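PDB 4N3O: D-glycero-alpha-D-manno-heptose 7-phosphate kinase from Campylobacter jejuni subsp. jejuni, which phosphorylates D-glycero-alpha-D-manno-heptose 7-phosphate at C-1 with ATP, an early step toward GDP-heptose for the capsule polysaccharide. Local coordinates for residues I91-L104 with V126-L138. Residues are numbered along the deposited sequence; the frame is centred on the assembly and turned at random. Where two conformers were deposited one is given.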
loop_
_atom_site.group_PDB
_atom_site.type_symbol
_atom_site.label_atom_id
_atom_site.label_comp_id
_atom_site.label_asym_id
_atom_site.label_seq_id
_atom_site.Cartn_x
_atom_site.Cartn_y
_atom_site.Cartn_z
ATOM N N ILE A 91 0.766 -31.664 -5.535
ATOM C CA ILE A 91 1.069 -31.276 -6.919
ATOM C C ILE A 91 1.626 -32.457 -7.715
ATOM O O ILE A 91 1.415 -32.556 -8.922
ATOM C CB ILE A 91 2.101 -30.128 -6.978
ATOM C CG1 ILE A 91 1.526 -28.847 -6.370
ATOM C CG2 ILE A 91 2.529 -29.872 -8.412
ATOM C CD1 ILE A 91 0.311 -28.290 -7.093
ATOM N N VAL A 92 2.354 -33.339 -7.046
ATOM C CA VAL A 92 2.925 -34.526 -7.705
ATOM C C VAL A 92 1.904 -35.657 -7.891
ATOM O O VAL A 92 1.892 -36.324 -8.921
ATOM C CB VAL A 92 4.117 -35.087 -6.904
ATOM C CG1 VAL A 92 4.552 -36.437 -7.453
ATOM C CG2 VAL A 92 5.268 -34.097 -6.906
ATOM N N LYS A 93 1.064 -35.852 -6.881
ATOM C CA LYS A 93 0.051 -36.899 -6.887
ATOM C C LYS A 93 -1.041 -36.642 -7.921
ATOM O O LYS A 93 -1.443 -37.546 -8.645
ATOM C CB LYS A 93 -0.571 -37.002 -5.490
ATOM C CG LYS A 93 -1.660 -38.053 -5.345
ATOM C CD LYS A 93 -2.271 -38.035 -3.945
ATOM C CE LYS A 93 -2.952 -36.707 -3.652
ATOM N NZ LYS A 93 -3.544 -36.630 -2.288
ATOM N N ASP A 94 -1.498 -35.399 -7.997
ATOM C CA ASP A 94 -2.585 -35.029 -8.904
ATOM C C ASP A 94 -2.246 -34.405 -10.267
ATOM O O ASP A 94 -3.144 -34.302 -11.106
ATOM C CB ASP A 94 -3.563 -34.116 -8.149
ATOM C CG ASP A 94 -4.248 -34.833 -6.988
ATOM O OD1 ASP A 94 -4.051 -36.061 -6.834
ATOM O OD2 ASP A 94 -5.000 -34.173 -6.240
ATOM N N PHE A 95 -0.992 -34.025 -10.525
ATOM C CA PHE A 95 -0.670 -33.385 -11.819
ATOM C C PHE A 95 0.556 -33.916 -12.574
ATOM O O PHE A 95 0.411 -34.517 -13.636
ATOM C CB PHE A 95 -0.562 -31.852 -11.641
ATOM C CG PHE A 95 -1.814 -31.223 -11.098
ATOM C CD1 PHE A 95 -2.924 -31.051 -11.906
ATOM C CD2 PHE A 95 -1.890 -30.820 -9.777
ATOM C CE1 PHE A 95 -4.091 -30.499 -11.404
ATOM C CE2 PHE A 95 -3.054 -30.254 -9.267
ATOM C CZ PHE A 95 -4.154 -30.097 -10.083
ATOM N N THR A 96 1.753 -33.702 -12.026
ATOM C CA THR A 96 3.008 -34.080 -12.705
ATOM C C THR A 96 3.379 -35.558 -12.796
ATOM O O THR A 96 4.134 -35.924 -13.683
ATOM C CB THR A 96 4.218 -33.386 -12.054
ATOM O OG1 THR A 96 4.358 -33.818 -10.692
ATOM C CG2 THR A 96 4.067 -31.875 -12.121
ATOM N N LYS A 97 2.910 -36.377 -11.852
ATOM C CA LYS A 97 3.186 -37.835 -11.814
ATOM C C LYS A 97 4.679 -38.193 -11.707
ATOM O O LYS A 97 5.052 -39.363 -11.815
ATOM C CB LYS A 97 2.601 -38.539 -13.050
ATOM C CG LYS A 97 1.178 -38.146 -13.400
ATOM C CD LYS A 97 0.231 -38.346 -12.233
ATOM C CE LYS A 97 -1.163 -37.850 -12.564
ATOM N NZ LYS A 97 -2.060 -38.032 -11.395
ATOM N N LYS A 98 5.518 -37.191 -11.479
ATOM C CA LYS A 98 6.958 -37.396 -11.403
ATOM C C LYS A 98 7.593 -36.377 -10.440
ATOM O O LYS A 98 6.968 -35.366 -10.095
ATOM C CB LYS A 98 7.554 -37.244 -12.802
ATOM C CG LYS A 98 7.247 -35.895 -13.450
ATOM C CD LYS A 98 7.753 -35.797 -14.881
ATOM C CE LYS A 98 9.272 -35.787 -14.951
ATOM N NZ LYS A 98 9.757 -35.697 -16.356
ATOM N N PRO A 99 8.835 -36.636 -10.003
ATOM C CA PRO A 99 9.485 -35.702 -9.093
ATOM C C PRO A 99 9.867 -34.387 -9.785
ATOM O O PRO A 99 9.951 -34.325 -11.011
ATOM C CB PRO A 99 10.746 -36.451 -8.643
ATOM C CG PRO A 99 10.611 -37.854 -9.149
ATOM C CD PRO A 99 9.688 -37.796 -10.316
ATOM N N LEU A 100 10.087 -33.346 -8.991
ATOM C CA LEU A 100 10.455 -32.035 -9.517
ATOM C C LEU A 100 11.645 -31.513 -8.731
ATOM O O LEU A 100 11.830 -31.876 -7.557
ATOM C CB LEU A 100 9.280 -31.065 -9.382
ATOM C CG LEU A 100 7.948 -31.533 -9.979
ATOM C CD1 LEU A 100 6.835 -30.622 -9.482
ATOM C CD2 LEU A 100 7.986 -31.586 -11.504
ATOM N N SER A 101 12.449 -30.664 -9.369
ATOM C CA SER A 101 13.624 -30.091 -8.707
ATOM C C SER A 101 13.524 -28.559 -8.733
ATOM O O SER A 101 13.424 -27.955 -9.801
ATOM C CB SER A 101 14.905 -30.605 -9.366
ATOM O OG SER A 101 16.058 -30.232 -8.621
ATOM N N PHE A 102 13.563 -27.941 -7.553
ATOM C CA PHE A 102 13.366 -26.501 -7.433
ATOM C C PHE A 102 13.673 -26.020 -6.039
ATOM O O PHE A 102 13.815 -26.831 -5.122
ATOM C CB PHE A 102 11.884 -26.197 -7.638
ATOM C CG PHE A 102 11.007 -26.817 -6.572
ATOM C CD1 PHE A 102 10.520 -28.106 -6.719
ATOM C CD2 PHE A 102 10.736 -26.134 -5.397
ATOM C CE1 PHE A 102 9.754 -28.693 -5.724
ATOM C CE2 PHE A 102 9.957 -26.706 -4.404
ATOM C CZ PHE A 102 9.463 -27.987 -4.563
ATOM N N SER A 103 13.724 -24.692 -5.883
ATOM C CA SER A 103 13.887 -24.046 -4.578
ATOM C C SER A 103 12.700 -23.097 -4.425
ATOM O O SER A 103 12.336 -22.419 -5.370
ATOM C CB SER A 103 15.198 -23.280 -4.470
ATOM O OG SER A 103 15.219 -22.153 -5.320
ATOM N N LEU A 104 12.101 -23.071 -3.238
ATOM C CA LEU A 104 10.938 -22.258 -2.950
ATOM C C LEU A 104 11.282 -21.326 -1.795
ATOM O O LEU A 104 11.679 -21.795 -0.721
ATOM C CB LEU A 104 9.767 -23.161 -2.557
ATOM C CG LEU A 104 8.454 -22.454 -2.228
ATOM C CD1 LEU A 104 7.924 -21.776 -3.479
ATOM C CD2 LEU A 104 7.433 -23.417 -1.660
ATOM N N VAL A 126 1.808 -20.289 -2.818
ATOM C CA VAL A 126 2.686 -21.388 -3.213
ATOM C C VAL A 126 2.052 -22.238 -4.331
ATOM O O VAL A 126 2.685 -22.518 -5.371
ATOM C CB VAL A 126 3.015 -22.232 -1.987
ATOM C CG1 VAL A 126 3.826 -23.445 -2.370
ATOM C CG2 VAL A 126 3.754 -21.372 -0.964
ATOM N N ILE A 127 0.797 -22.629 -4.126
ATOM C CA ILE A 127 0.075 -23.393 -5.122
ATOM C C ILE A 127 0.132 -22.650 -6.443
ATOM O O ILE A 127 0.396 -23.241 -7.478
ATOM C CB ILE A 127 -1.394 -23.615 -4.700
ATOM C CG1 ILE A 127 -1.456 -24.620 -3.541
ATOM C CG2 ILE A 127 -2.198 -24.163 -5.862
ATOM C CD1 ILE A 127 -2.800 -24.721 -2.847
ATOM N N LYS A 128 -0.102 -21.338 -6.400
ATOM C CA LYS A 128 -0.091 -20.496 -7.613
ATOM C C LYS A 128 1.266 -20.484 -8.284
ATOM O O LYS A 128 1.364 -20.406 -9.496
ATOM C CB LYS A 128 -0.503 -19.072 -7.256
ATOM C CG LYS A 128 -0.582 -18.121 -8.427
ATOM C CD LYS A 128 -1.665 -18.475 -9.436
ATOM C CE LYS A 128 -1.627 -17.475 -10.566
ATOM N NZ LYS A 128 -2.635 -17.780 -11.596
ATOM N N ALA A 129 2.318 -20.565 -7.489
ATOM C CA ALA A 129 3.658 -20.600 -8.035
ATOM C C ALA A 129 3.856 -21.881 -8.862
ATOM O O ALA A 129 4.386 -21.841 -9.967
ATOM C CB ALA A 129 4.671 -20.529 -6.912
ATOM N N PHE A 130 3.415 -23.011 -8.317
ATOM C CA PHE A 130 3.517 -24.297 -9.020
ATOM C C PHE A 130 2.647 -24.329 -10.272
ATOM O O PHE A 130 3.060 -24.833 -11.306
ATOM C CB PHE A 130 3.119 -25.466 -8.094
ATOM C CG PHE A 130 4.181 -25.849 -7.112
ATOM C CD1 PHE A 130 5.304 -26.541 -7.541
ATOM C CD2 PHE A 130 4.052 -25.556 -5.775
ATOM C CE1 PHE A 130 6.295 -26.896 -6.653
ATOM C CE2 PHE A 130 5.033 -25.917 -4.876
ATOM C CZ PHE A 130 6.158 -26.589 -5.314
ATOM N N ALA A 131 1.434 -23.797 -10.164
ATOM C CA ALA A 131 0.507 -23.766 -11.285
ATOM C C ALA A 131 1.057 -22.982 -12.487
ATOM O O ALA A 131 0.942 -23.427 -13.628
ATOM C CB ALA A 131 -0.827 -23.184 -10.839
ATOM N N GLU A 132 1.647 -21.829 -12.194
ATOM C CA GLU A 132 2.240 -20.944 -13.195
ATOM C C GLU A 132 3.470 -21.578 -13.836
ATOM O O GLU A 132 3.675 -21.507 -15.050
ATOM C CB GLU A 132 2.679 -19.654 -12.502
ATOM C CG GLU A 132 3.308 -18.602 -13.399
ATOM C CD GLU A 132 2.292 -17.852 -14.230
ATOM O OE1 GLU A 132 1.279 -18.464 -14.628
ATOM O OE2 GLU A 132 2.514 -16.654 -14.485
ATOM N N TRP A 133 4.285 -22.191 -12.990
ATOM C CA TRP A 133 5.517 -22.809 -13.409
ATOM C C TRP A 133 5.266 -24.046 -14.283
ATOM O O TRP A 133 5.896 -24.227 -15.331
ATOM C CB TRP A 133 6.338 -23.207 -12.186
ATOM C CG TRP A 133 7.551 -23.994 -12.539
ATOM C CD1 TRP A 133 8.372 -23.783 -13.606
ATOM C CD2 TRP A 133 8.135 -25.063 -11.784
ATOM N NE1 TRP A 133 9.406 -24.691 -13.593
ATOM C CE2 TRP A 133 9.288 -25.485 -12.482
ATOM C CE3 TRP A 133 7.791 -25.715 -10.596
ATOM C CZ2 TRP A 133 10.098 -26.529 -12.034
ATOM C CZ3 TRP A 133 8.600 -26.749 -10.149
ATOM C CH2 TRP A 133 9.743 -27.145 -10.870
ATOM N N LEU A 134 4.335 -24.882 -13.844
ATOM C CA LEU A 134 4.037 -26.134 -14.520
ATOM C C LEU A 134 2.885 -26.043 -15.509
ATOM O O LEU A 134 2.520 -27.050 -16.106
ATOM C CB LEU A 134 3.743 -27.191 -13.465
ATOM C CG LEU A 134 4.890 -27.372 -12.461
ATOM C CD1 LEU A 134 4.430 -28.114 -11.220
ATOM C CD2 LEU A 134 6.060 -28.085 -13.132
ATOM N N ASN A 135 2.313 -24.847 -15.683
ATOM C CA ASN A 135 1.217 -24.621 -16.642
ATOM C C ASN A 135 0.012 -25.509 -16.345
ATOM O O ASN A 135 -0.620 -26.044 -17.248
ATOM C CB ASN A 135 1.711 -24.872 -18.072
ATOM C CG ASN A 135 0.750 -24.341 -19.146
ATOM O OD1 ASN A 135 -0.031 -23.411 -18.909
ATOM N ND2 ASN A 135 0.833 -24.918 -20.350
ATOM N N LEU A 136 -0.305 -25.668 -15.071
ATOM C CA LEU A 136 -1.418 -26.518 -14.679
ATOM C C LEU A 136 -2.737 -25.874 -15.061
ATOM O O LEU A 136 -2.872 -24.664 -14.974
ATOM C CB LEU A 136 -1.378 -26.739 -13.170
ATOM C CG LEU A 136 -0.074 -27.299 -12.607
ATOM C CD1 LEU A 136 -0.191 -27.440 -11.100
ATOM C CD2 LEU A 136 0.258 -28.633 -13.255
ATOM N N PRO A 137 -3.722 -26.682 -15.485
ATOM C CA PRO A 137 -5.020 -26.117 -15.845
ATOM C C PRO A 137 -5.809 -25.773 -14.574
ATOM O O PRO A 137 -6.705 -26.513 -14.175
ATOM C CB PRO A 137 -5.682 -27.255 -16.640
ATOM C CG PRO A 137 -5.092 -28.510 -16.078
ATOM C CD PRO A 137 -3.691 -28.152 -15.638
ATOM N N LEU A 138 -5.470 -24.644 -13.954
ATOM C CA LEU A 138 -6.086 -24.232 -12.685
ATOM C C LEU A 138 -6.576 -22.797 -12.618
ATOM O O LEU A 138 -5.785 -21.869 -12.528
ATOM C CB LEU A 138 -5.084 -24.428 -11.539
ATOM C CG LEU A 138 -4.705 -25.862 -11.159
ATOM C CD1 LEU A 138 -3.639 -25.855 -10.068
ATOM C CD2 LEU A 138 -5.933 -26.619 -10.698
#
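Phe102 and Phe130 form a T-shaped aromatic pair. The edge of Phe130 points at the face of Phe102, with centroids 5.2 Å apart and planes at 90°. Phe130 CZ comes 3.7 Å from Phe102 CZ, so the edge meets the face near its rim. Phe102 CG sits between its backbone N and carbonyl carbon (chi1 64°), which places the ring at the edge of Phe130. Trp133 lies against the same residue, with CH2 4.0 Å from Phe102 CB. Leu48 of strand 42-50 also touches both Phe102 and Trp133.

A second aromatic contact is a CH-pi interaction. Leu136 CD1 sits over one face of the Phe95 ring, 4.3 Å from its centroid and 22° off the normal. The other methyl, Leu136 CD2, packs on Phe95 CB. Asp94 CB lies over the opposite face, toward its rim, and Leu138 CD2 approaches Phe95 CZ.

The remaining contacts are aliphatic. Ile91 divides its branches: CG1 rests against Phe130, while CG2 lies 3.8 Å from Leu134 CD1. That same Leu134 methyl also meets Thr96 CG2 and, tip to tip, Leu100 CD1. At the strand end, Leu104 CD2 touches Val126 CG1 at 3.7 Å.

A hydrogen bond lies in the turn after helix 82-96. Thr96 OG1 donates it to Lys98 O (3.1 Å), in the carbonyl plane and on a lone pair. This leaves the Thr96 methyl for Leu134.

The contact joins two helices and the start of strand 102-108 within the N-terminal domain of this GHMP kinase. Helix 126-134 is the later part of the helix that begins near the predicted ATP-binding loop. With apolar side chains making nearly all the contacts, cohesion probably comes mainly from van der Waals contact and burial of apolar surface (645 Å², both sides summed).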